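Local coordinates for GDSL-like protein (Collinsella aerofaciens ATCC 25986, PDB 7BXD), which probably hydrolyses acyl esters, as a GDSL-like member of the SGNH hydrolase clan, at residues D96-D99 / V100-V103; A130-Y133 / L134-I138; E168-H171 / L172-Q176; V194-L197 / Y198-S201; L219-P223 / A224-R228. All blocks are in the same frame, centred on the assembly; numbering follows the deposited sequence.

Contact 1: residues D96-D99 / V100-V103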
# COMPACT_ATOMS: atom_id res chain seq x y z
N ASP A 96 -15.94 6.43 4.96
CA ASP A 96 -15.59 6.48 6.38
C ASP A 96 -16.31 5.43 7.22
O ASP A 96 -16.09 5.36 8.44
CB ASP A 96 -15.81 7.88 6.97
CG ASP A 96 -17.28 8.28 7.08
OD1 ASP A 96 -18.18 7.41 6.93
OD2 ASP A 96 -17.53 9.48 7.35
N ALA A 97 -17.15 4.59 6.60
CA ALA A 97 -18.05 3.71 7.32
C ALA A 97 -17.65 2.24 7.24
O ALA A 97 -18.42 1.38 7.67
CB ALA A 97 -19.48 3.90 6.81
N ALA A 98 -16.45 1.93 6.73
CA ALA A 98 -16.05 0.53 6.63
C ALA A 98 -15.67 -0.03 8.00
O ALA A 98 -15.37 0.70 8.96
CB ALA A 98 -14.87 0.40 5.68
N ASP A 99 -15.64 -1.36 8.08
CA ASP A 99 -15.25 -2.05 9.31
C ASP A 99 -13.74 -2.22 9.44
O ASP A 99 -13.22 -2.26 10.56
CB ASP A 99 -15.92 -3.42 9.34
CG ASP A 99 -17.42 -3.31 9.22
OD1 ASP A 99 -18.05 -2.69 10.11
OD2 ASP A 99 -17.97 -3.79 8.23
N VAL A 100 -13.04 -2.35 8.31
CA VAL A 100 -11.59 -2.53 8.30
C VAL A 100 -11.03 -1.60 7.23
O VAL A 100 -11.59 -1.52 6.12
CB VAL A 100 -11.23 -3.99 7.96
CG1 VAL A 100 -9.71 -4.23 7.95
CG2 VAL A 100 -11.92 -4.99 8.91
N TYR A 101 -9.94 -0.92 7.56
CA TYR A 101 -9.16 -0.13 6.61
C TYR A 101 -7.83 -0.81 6.39
O TYR A 101 -7.13 -1.13 7.37
CB TYR A 101 -8.92 1.31 7.11
CG TYR A 101 -10.22 2.07 7.00
CD1 TYR A 101 -11.20 1.91 7.96
CD2 TYR A 101 -10.52 2.83 5.85
CE1 TYR A 101 -12.46 2.51 7.81
CE2 TYR A 101 -11.77 3.41 5.68
CZ TYR A 101 -12.73 3.24 6.65
OH TYR A 101 -13.99 3.76 6.50
N VAL A 102 -7.48 -1.03 5.13
CA VAL A 102 -6.20 -1.62 4.73
C VAL A 102 -5.46 -0.56 3.94
O VAL A 102 -5.91 -0.17 2.85
CB VAL A 102 -6.40 -2.90 3.89
CG1 VAL A 102 -5.05 -3.44 3.44
CG2 VAL A 102 -7.16 -3.96 4.70
N VAL A 103 -4.34 -0.05 4.48
CA VAL A 103 -3.58 1.04 3.85
C VAL A 103 -2.30 0.45 3.30
O VAL A 103 -1.49 -0.10 4.07
CB VAL A 103 -3.29 2.18 4.84
CG1 VAL A 103 -2.54 3.30 4.12
CG2 VAL A 103 -4.59 2.70 5.49
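Tyr-101 folds its side chain back along the loop it has just left, and its OH accepts a hydrogen bond from Ala-98 N at 3.1 Å, bent moderately to 153° at the hydrogen. The ring comes with it. Ala-98 CB sits 3.7 Å from Tyr-101 CZ, a small apolar contact beside the polar one, while Asp-96 C lies at the ring's edge, close to its plane, only 2.9 Å from Tyr-101 OH. The torsion behind this, chi1 -74°, sets Tyr-101 CG beside its own backbone N, and the ring's far end comes back to Asp-96 and Ala-98. The site is the entry to strand 100-104, the middle strand of the five-stranded parallel sheet of the SGNH-hydrolase fold, where the loop after helix 87-90 turns into the core. Beyond the first shell, Tyr-101 OH links the Ala-98 amide to Asp-95 O, to which it is hydrogen-bonded, and has a weak bond to Ser-142 OG. With a phenylalanine in place of Tyr-101, both Ala-98 N and Asp-95 O would probably lose their partner, leaving the preceding loop less firmly tied to the strand. Ser-142 OG also bonds Asp-96 O. On the other flank Asp-99 OD2 takes the amide of Thr-30. Backbone bonds from Asp-99 and Val-100 to strand 30-35, and from Asp-99 and Tyr-101 to Lys-146, place the start of the strand between its two neighbours.

Contact 2: residues A130-Y133 / L134-I138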
# COMPACT_ATOMS: atom_id res chain seq x y z
N ALA A 130 3.34 12.07 7.27
CA ALA A 130 2.18 11.65 6.52
C ALA A 130 1.58 10.36 7.07
O ALA A 130 0.35 10.21 7.14
CB ALA A 130 2.55 11.50 5.05
N VAL A 131 2.44 9.38 7.40
CA VAL A 131 1.92 8.14 7.99
C VAL A 131 1.22 8.46 9.31
O VAL A 131 0.14 7.94 9.62
CB VAL A 131 3.02 7.08 8.15
CG1 VAL A 131 2.47 5.81 8.84
CG2 VAL A 131 3.61 6.70 6.79
N ASP A 132 1.84 9.33 10.13
CA ASP A 132 1.23 9.76 11.38
C ASP A 132 -0.14 10.39 11.14
O ASP A 132 -1.12 10.08 11.83
CB ASP A 132 2.21 10.72 12.07
CG ASP A 132 1.74 11.17 13.44
OD1 ASP A 132 1.99 10.43 14.41
OD2 ASP A 132 1.13 12.26 13.52
N TYR A 133 -0.22 11.30 10.16
CA TYR A 133 -1.51 11.91 9.82
C TYR A 133 -2.55 10.86 9.46
O TYR A 133 -3.70 10.96 9.89
CB TYR A 133 -1.34 12.90 8.66
CG TYR A 133 -2.64 13.55 8.27
CD1 TYR A 133 -3.48 12.97 7.31
CD2 TYR A 133 -3.03 14.78 8.86
CE1 TYR A 133 -4.67 13.55 6.96
CE2 TYR A 133 -4.22 15.38 8.51
CZ TYR A 133 -5.04 14.76 7.57
OH TYR A 133 -6.25 15.37 7.22
N LEU A 134 -2.19 9.90 8.61
CA LEU A 134 -3.18 8.91 8.19
C LEU A 134 -3.72 8.14 9.38
O LEU A 134 -4.93 7.91 9.48
CB LEU A 134 -2.60 7.93 7.18
CG LEU A 134 -2.28 8.44 5.76
CD1 LEU A 134 -1.84 7.24 4.92
CD2 LEU A 134 -3.47 9.14 5.13
N ILE A 135 -2.85 7.71 10.30
CA ILE A 135 -3.34 6.90 11.41
C ILE A 135 -4.25 7.73 12.31
O ILE A 135 -5.34 7.28 12.69
CB ILE A 135 -2.18 6.26 12.19
CG1 ILE A 135 -1.47 5.23 11.28
CG2 ILE A 135 -2.71 5.61 13.49
CD1 ILE A 135 -0.12 4.78 11.78
N ARG A 136 -3.82 8.96 12.63
CA ARG A 136 -4.65 9.81 13.49
C ARG A 136 -5.99 10.09 12.82
O ARG A 136 -7.05 10.13 13.49
CB ARG A 136 -3.93 11.13 13.79
CG ARG A 136 -2.75 10.97 14.76
CD ARG A 136 -2.17 12.37 15.12
NE ARG A 136 -1.44 13.00 14.02
CZ ARG A 136 -1.83 14.06 13.31
NH1 ARG A 136 -2.99 14.65 13.56
NH2 ARG A 136 -1.05 14.53 12.33
N THR A 137 -5.97 10.35 11.51
CA THR A 137 -7.16 10.89 10.86
C THR A 137 -8.14 9.78 10.50
O THR A 137 -9.37 9.95 10.59
CB THR A 137 -6.75 11.76 9.66
OG1 THR A 137 -5.83 12.75 10.13
CG2 THR A 137 -7.96 12.45 9.04
N ILE A 138 -7.63 8.61 10.08
CA ILE A 138 -8.51 7.45 9.91
C ILE A 138 -9.21 7.16 11.23
O ILE A 138 -10.42 6.89 11.26
CB ILE A 138 -7.72 6.23 9.41
CG1 ILE A 138 -7.29 6.43 7.94
CG2 ILE A 138 -8.53 4.93 9.59
CD1 ILE A 138 -6.25 5.42 7.43
O HOH W 1 1.22 14.06 11.33
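Asp-132 and Arg-136, one helical turn apart, are joined by a salt bridge in which Arg-136 NE donates a hydrogen bond to Asp-132 OD2 at 2.7 Å, nearly straight at 165°. The carboxylate oxygen lies in the guanidinium plane, yet the donor approaches from above the carboxylate plane, and the two flat groups are turned 39° against each other. A bend at chi3 (-72°) curls the arginine back to its partner, and a water that accepts from Arg-136 NH2 and donates to Asp-132 OD2 supplements a weak direct bond between the same atoms. The other oxygen, Asp-132 OD1, is held by Tyr-190 OH. Farther along, Thr-137 OG1 donates to Tyr-133 O at 2.8 Å while Thr-137 N donates to it from the opposite face of its plane, so one carbonyl is gripped twice. The same hydroxyl oxygen rests 3.2 Å above the plane of the Tyr-133 ring, over its centre, and Thr-137 CB makes a CH-pi contact with that face, 4.2 Å from the ring centroid. Tyr-133 CA meets a face of the Arg-136 guanidinium. On the buried side Val-131 CG1 and Ile-135 CD1 run side by side, 4.1 Å apart, and both residues touch Phe-149 and Val-186. These i to i+4 pairings are those of an amphipathic helix laid against the parallel sheet of an alpha/beta/alpha sandwich, its salt bridge outward and its aliphatic ridge inward.

Contact 3: residues E168-H171 / L172-Q176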
# COMPACT_ATOMS: atom_id res chain seq x y z
N GLU A 168 18.24 0.22 -4.68
CA GLU A 168 18.95 1.39 -5.18
C GLU A 168 18.64 2.62 -4.33
O GLU A 168 17.66 2.64 -3.57
CB GLU A 168 18.60 1.65 -6.65
CG GLU A 168 19.07 0.56 -7.56
CD GLU A 168 18.77 0.87 -9.00
OE1 GLU A 168 17.61 1.14 -9.34
OE2 GLU A 168 19.74 0.86 -9.78
N LEU A 169 19.43 3.67 -4.48
CA LEU A 169 19.17 4.92 -3.78
C LEU A 169 18.28 5.81 -4.62
O LEU A 169 18.51 5.96 -5.83
CB LEU A 169 20.46 5.67 -3.51
CG LEU A 169 21.49 4.92 -2.64
CD1 LEU A 169 22.78 5.72 -2.53
CD2 LEU A 169 20.94 4.55 -1.27
N ASN A 170 17.30 6.42 -3.98
CA ASN A 170 16.55 7.49 -4.62
C ASN A 170 17.41 8.75 -4.68
O ASN A 170 18.59 8.74 -4.31
CB ASN A 170 15.17 7.67 -3.98
CG ASN A 170 15.21 8.29 -2.58
OD1 ASN A 170 16.25 8.72 -2.07
ND2 ASN A 170 14.04 8.32 -1.93
N HIS A 171 16.83 9.85 -5.16
CA HIS A 171 17.63 11.08 -5.29
C HIS A 171 17.93 11.73 -3.94
O HIS A 171 18.74 12.66 -3.87
CB HIS A 171 16.94 12.05 -6.27
CG HIS A 171 16.83 11.51 -7.67
ND1 HIS A 171 15.89 11.94 -8.59
CD2 HIS A 171 17.53 10.53 -8.28
CE1 HIS A 171 16.04 11.26 -9.72
NE2 HIS A 171 17.04 10.41 -9.56
N LEU A 172 17.30 11.26 -2.86
CA LEU A 172 17.63 11.71 -1.52
C LEU A 172 18.68 10.83 -0.85
O LEU A 172 19.02 11.06 0.33
CB LEU A 172 16.37 11.74 -0.64
CG LEU A 172 15.22 12.59 -1.19
CD1 LEU A 172 14.05 12.55 -0.25
CD2 LEU A 172 15.66 14.03 -1.42
N GLY A 173 19.19 9.82 -1.53
CA GLY A 173 20.19 8.96 -0.92
C GLY A 173 19.62 7.90 -0.00
O GLY A 173 20.36 7.34 0.82
N LEU A 174 18.34 7.57 -0.15
CA LEU A 174 17.67 6.60 0.71
C LEU A 174 17.26 5.38 -0.11
O LEU A 174 16.94 5.48 -1.29
CB LEU A 174 16.39 7.20 1.33
CG LEU A 174 16.62 8.40 2.25
CD1 LEU A 174 15.31 9.04 2.62
CD2 LEU A 174 17.37 7.92 3.51
N THR A 175 17.25 4.21 0.54
CA THR A 175 16.64 3.04 -0.10
C THR A 175 15.19 2.88 0.37
O THR A 175 14.71 3.56 1.30
CB THR A 175 17.38 1.73 0.19
OG1 THR A 175 17.14 1.41 1.54
CG2 THR A 175 18.90 1.83 -0.09
N GLN A 176 14.48 1.95 -0.27
CA GLN A 176 13.09 1.74 0.13
C GLN A 176 12.98 1.27 1.57
O GLN A 176 11.98 1.55 2.24
CB GLN A 176 12.46 0.74 -0.83
CG GLN A 176 10.96 0.59 -0.64
CD GLN A 176 10.31 -0.25 -1.74
OE1 GLN A 176 10.83 -0.32 -2.85
NE2 GLN A 176 9.17 -0.86 -1.45
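Asn-170 holds CG between its backbone N and its carbonyl carbon (chi1 72°), a crowded position that swings the amide in over the turn to meet Leu-172 and Leu-174. From there Asn-170 OD1 accepts twice: from Leu-172 N at 2.9 Å, which closes an Asx turn, and from Leu-174 N at 3.1 Å. The two donors stand well out of the amide plane, on opposite faces, and the second bond is the straighter (163° against 131°). Beneath this clasp the backbone makes a type I beta turn, Gly-173 N bonding Asn-170 O at 3.0 Å. Asn-170 N then donates to Leu-174 O at 2.9 Å, so that the turn and the next bond together have the geometry of a type I turn with a G1 bulge. Gly-173 takes the bulge position with positive phi, where a side chain would press against the carbonyl oxygen before it. The Leu-174 O acceptor is also met by Leu-169 CA, a CA-H...O contact. Farther from the turn, Leu-169 CD2 packs on Thr-175 CG2 at 3.6 Å, zipping the two arms. Asn-170 ND2 reaches Phe-110 O at helix 107-111. With an alanine here the Leu-172 and Leu-174 amides would probably lose their shared acceptor, and Phe-110 O its amide donor. Leu-172 and Leu-174 touch Tyr-179, and Thr-175 is the N-cap of helix 176-189, so this surface loop leads directly from the region beyond strand 146-150 into that helix.

Contact 4: residues V194-L197 / Y198-S201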
# COMPACT_ATOMS: atom_id res chain seq x y z
N VAL A 194 0.44 -4.77 11.21
CA VAL A 194 1.10 -4.63 9.92
C VAL A 194 1.18 -5.99 9.23
O VAL A 194 1.53 -6.99 9.87
CB VAL A 194 2.53 -4.05 10.08
CG1 VAL A 194 3.27 -4.03 8.76
CG2 VAL A 194 2.46 -2.64 10.67
N ILE A 195 0.88 -6.03 7.94
CA ILE A 195 1.20 -7.17 7.08
C ILE A 195 2.41 -6.76 6.25
O ILE A 195 2.34 -5.82 5.46
CB ILE A 195 0.01 -7.54 6.16
CG1 ILE A 195 -1.24 -7.84 6.98
CG2 ILE A 195 0.42 -8.71 5.23
CD1 ILE A 195 -2.52 -7.90 6.19
N ASP A 196 3.54 -7.45 6.46
CA ASP A 196 4.81 -6.98 5.89
C ASP A 196 5.00 -7.58 4.50
O ASP A 196 5.77 -8.54 4.29
CB ASP A 196 5.97 -7.30 6.83
CG ASP A 196 7.24 -6.57 6.45
OD1 ASP A 196 7.33 -5.94 5.37
OD2 ASP A 196 8.20 -6.67 7.25
N LEU A 197 4.27 -7.02 3.52
CA LEU A 197 4.40 -7.45 2.12
C LEU A 197 5.75 -7.09 1.52
O LEU A 197 6.25 -7.83 0.65
CB LEU A 197 3.29 -6.86 1.25
CG LEU A 197 1.87 -7.33 1.59
CD1 LEU A 197 0.88 -6.65 0.63
CD2 LEU A 197 1.72 -8.86 1.57
N TYR A 198 6.37 -6.00 1.99
CA TYR A 198 7.74 -5.70 1.58
C TYR A 198 8.64 -6.92 1.77
O TYR A 198 9.41 -7.30 0.88
CB TYR A 198 8.26 -4.52 2.40
CG TYR A 198 9.71 -4.19 2.13
CD1 TYR A 198 10.12 -3.50 0.98
CD2 TYR A 198 10.70 -4.56 3.06
CE1 TYR A 198 11.47 -3.17 0.78
CE2 TYR A 198 12.03 -4.22 2.87
CZ TYR A 198 12.43 -3.55 1.73
OH TYR A 198 13.75 -3.26 1.50
N ALA A 199 8.56 -7.53 2.97
CA ALA A 199 9.43 -8.65 3.30
C ALA A 199 8.86 -10.00 2.86
O ALA A 199 9.66 -10.93 2.67
CB ALA A 199 9.65 -8.68 4.82
N GLN A 200 7.53 -10.15 2.74
CA GLN A 200 6.95 -11.49 2.68
C GLN A 200 5.79 -11.64 1.70
O GLN A 200 4.96 -12.54 1.86
CB GLN A 200 6.48 -11.95 4.05
CG GLN A 200 7.62 -12.09 5.05
CD GLN A 200 7.24 -12.93 6.25
OE1 GLN A 200 6.24 -13.66 6.23
NE2 GLN A 200 8.00 -12.79 7.33
N SER A 201 5.72 -10.83 0.65
CA SER A 201 4.60 -11.00 -0.28
C SER A 201 4.60 -12.34 -1.01
O SER A 201 3.55 -12.77 -1.51
CB SER A 201 4.60 -9.91 -1.33
OG SER A 201 5.72 -10.10 -2.17
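Asp-196 is the N-cap of the short helix 197-200, and its side chain does the capping: Asp-196 OD1 accepts from Ala-199 N at 3.1 Å, with the donor well above the carboxylate plane. To reach it the side chain stands with CG opposite the backbone N across CA-CB (chi1 -167°), which lays the carboxylate alongside the first turn. Asp-196 OD2 rests 3.5 Å from Ala-199 CB, and the carboxylate lies almost coplanar with the Tyr-198 ring, 11° between the planes, with OD1 at the ring's edge and 3.4 Å from Tyr-198 CB. Thr-151 OG1 is bonded to the same OD1 and to Tyr-198 N, so the capping oxygen is steadied from outside the turn. The backbone of Asp-196 is the centre of an inverse gamma turn, closed by a weak bond from Leu-197 N to Ile-195 O, and this sharp bend turns strand into helix. The helix itself is loosely bonded: Asp-196 O takes weak bonds from Ala-199 N and from Gln-200 N, the latter at 2.8 Å, and Leu-197 O accepts weakly from Ser-201 N at 3.0 Å. Ser-201 CB meets Leu-197 O at 3.3 Å. The turn follows edge strand 194-195. Leu-197 reaches Met-150 of strand 146-150 and helix 223-240, where Ser-201 also touches Leu-229, while Tyr-198 lies on helix 176-189 and makes a cation-pi contact with Lys-154.

Contact 5: residues L219-P223 / A224-R228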
# COMPACT_ATOMS: atom_id res chain seq x y z
N LEU A 219 7.25 -4.03 -11.15
CA LEU A 219 6.70 -3.07 -10.20
C LEU A 219 5.22 -3.35 -9.98
O LEU A 219 4.76 -3.51 -8.84
CB LEU A 219 6.93 -1.65 -10.72
CG LEU A 219 6.22 -0.50 -9.99
CD1 LEU A 219 6.65 -0.47 -8.52
CD2 LEU A 219 6.54 0.82 -10.68
N HIS A 220 4.47 -3.44 -11.08
CA HIS A 220 3.05 -3.77 -11.04
C HIS A 220 2.85 -5.28 -11.17
O HIS A 220 3.80 -6.06 -11.17
CB HIS A 220 2.35 -2.95 -12.13
CG HIS A 220 2.57 -1.48 -11.94
ND1 HIS A 220 3.46 -0.75 -12.71
CD2 HIS A 220 2.10 -0.63 -11.00
CE1 HIS A 220 3.48 0.50 -12.28
NE2 HIS A 220 2.67 0.60 -11.25
N TYR A 221 1.59 -5.71 -11.28
CA TYR A 221 1.23 -7.11 -11.25
C TYR A 221 0.33 -7.44 -12.44
O TYR A 221 -0.54 -6.65 -12.82
CB TYR A 221 0.54 -7.52 -9.91
CG TYR A 221 1.46 -7.29 -8.73
CD1 TYR A 221 1.65 -6.00 -8.21
CD2 TYR A 221 2.23 -8.33 -8.22
CE1 TYR A 221 2.59 -5.76 -7.21
CE2 TYR A 221 3.16 -8.10 -7.20
CZ TYR A 221 3.35 -6.80 -6.72
OH TYR A 221 4.33 -6.57 -5.77
N SER A 222 0.54 -8.64 -12.99
CA SER A 222 -0.41 -9.18 -13.96
C SER A 222 -1.68 -9.64 -13.25
O SER A 222 -1.72 -9.72 -12.02
CB SER A 222 0.24 -10.39 -14.64
OG SER A 222 0.45 -11.38 -13.63
N PRO A 223 -2.73 -10.00 -14.00
CA PRO A 223 -3.90 -10.58 -13.33
C PRO A 223 -3.52 -11.76 -12.43
O PRO A 223 -4.00 -11.87 -11.29
CB PRO A 223 -4.81 -10.96 -14.52
CG PRO A 223 -4.48 -9.91 -15.56
CD PRO A 223 -2.97 -9.72 -15.43
N ALA A 224 -2.61 -12.64 -12.89
CA ALA A 224 -2.19 -13.78 -12.06
C ALA A 224 -1.41 -13.30 -10.84
O ALA A 224 -1.54 -13.88 -9.75
CB ALA A 224 -1.34 -14.75 -12.87
N GLY A 225 -0.57 -12.26 -11.00
CA GLY A 225 0.15 -11.72 -9.85
C GLY A 225 -0.79 -11.16 -8.80
O GLY A 225 -0.59 -11.37 -7.61
N TYR A 226 -1.84 -10.44 -9.23
CA TYR A 226 -2.78 -9.89 -8.26
C TYR A 226 -3.58 -10.98 -7.59
O TYR A 226 -3.90 -10.86 -6.40
CB TYR A 226 -3.73 -8.89 -8.95
CG TYR A 226 -3.14 -7.52 -9.16
CD1 TYR A 226 -2.67 -6.78 -8.07
CD2 TYR A 226 -3.08 -6.93 -10.43
CE1 TYR A 226 -2.09 -5.54 -8.23
CE2 TYR A 226 -2.53 -5.67 -10.60
CZ TYR A 226 -2.02 -4.97 -9.50
OH TYR A 226 -1.43 -3.73 -9.65
N GLU A 227 -3.91 -12.07 -8.31
CA GLU A 227 -4.59 -13.18 -7.66
C GLU A 227 -3.70 -13.81 -6.59
O GLU A 227 -4.17 -14.11 -5.48
CB GLU A 227 -5.02 -14.21 -8.72
CG GLU A 227 -5.96 -15.31 -8.16
CD GLU A 227 -5.26 -16.61 -7.76
OE1 GLU A 227 -4.01 -16.71 -7.78
OE2 GLU A 227 -5.97 -17.56 -7.39
N ARG A 228 -2.43 -14.03 -6.91
CA ARG A 228 -1.51 -14.59 -5.92
C ARG A 228 -1.34 -13.65 -4.74
O ARG A 228 -1.38 -14.09 -3.58
CB ARG A 228 -0.18 -14.89 -6.62
CG ARG A 228 0.88 -15.45 -5.67
CD ARG A 228 2.06 -15.97 -6.46
NE ARG A 228 3.15 -16.37 -5.57
CZ ARG A 228 3.97 -17.38 -5.77
NH1 ARG A 228 3.78 -18.23 -6.77
NH2 ARG A 228 4.98 -17.57 -4.92
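Ser-222 caps the N terminus of helix 223-240, with Ser-222 OG accepting from Gly-225 N at 3.0 Å in the N-cap bond. This serine hydroxyl is also bonded to Leu-213 O, so it ties the helix start to the end of helix 208-213. Its first torsion places OG between the backbone N and the carbonyl carbon (chi1 63°), from where it reaches the Gly-225 amide. The stretch leading into the cap carries His-220, whose ND1 is bonded to Asp-217 OD2 and whose side chain touches Ser-37, an arrangement consistent with the Ser-His-Asp triad of SGNH hydrolases.

Two backbone bonds begin the helix: Tyr-226 N to Ser-222 O at 2.9 Å and Glu-227 N to Pro-223 O at 3.0 Å.

The apolar contact is made by Tyr-221 and Tyr-226, whose side chains cross at about a right angle, the rings oblique with their planes 49° apart. Gly-225 lies where a side chain would crowd Tyr-221 CB, which comes to 4.0 Å from Gly-225 C. Elsewhere Tyr-226 OH reaches Asp-42 O, and Tyr-221 touches Thr-38, so the two aromatics join this helix start to helix 37-40 and the residues just after it. Between them, Tyr-221 CB makes a CH-pi contact over one face of the Tyr-226 ring, 3.4 Å from its centroid and only 3° off the ring normal.

How the contacts relate
Followed from the N terminus, all five contacts are local and lie in series, none nested within or crossing another. Contact 1 closes the loop into central strand 100-104, and contact 2 lies within helix 127-141, which packs against that strand: Val-103 CG2 touches Ile-138 CD1 at 3.7 Å. Contact 3 reverses the chain before helix 176-189, and contact 4 turns edge strand 194-195 into a short helix; Gln-176 NE2 and Tyr-198 CD1 meet at 3.7 Å. Contact 5 caps helix 223-240, its centre about 15 Å from that of contact 4. Contacts 2 and 5 lie on opposite sides of the chain's centre, with the sheet reached by contacts 1 and 4 between the helical layers.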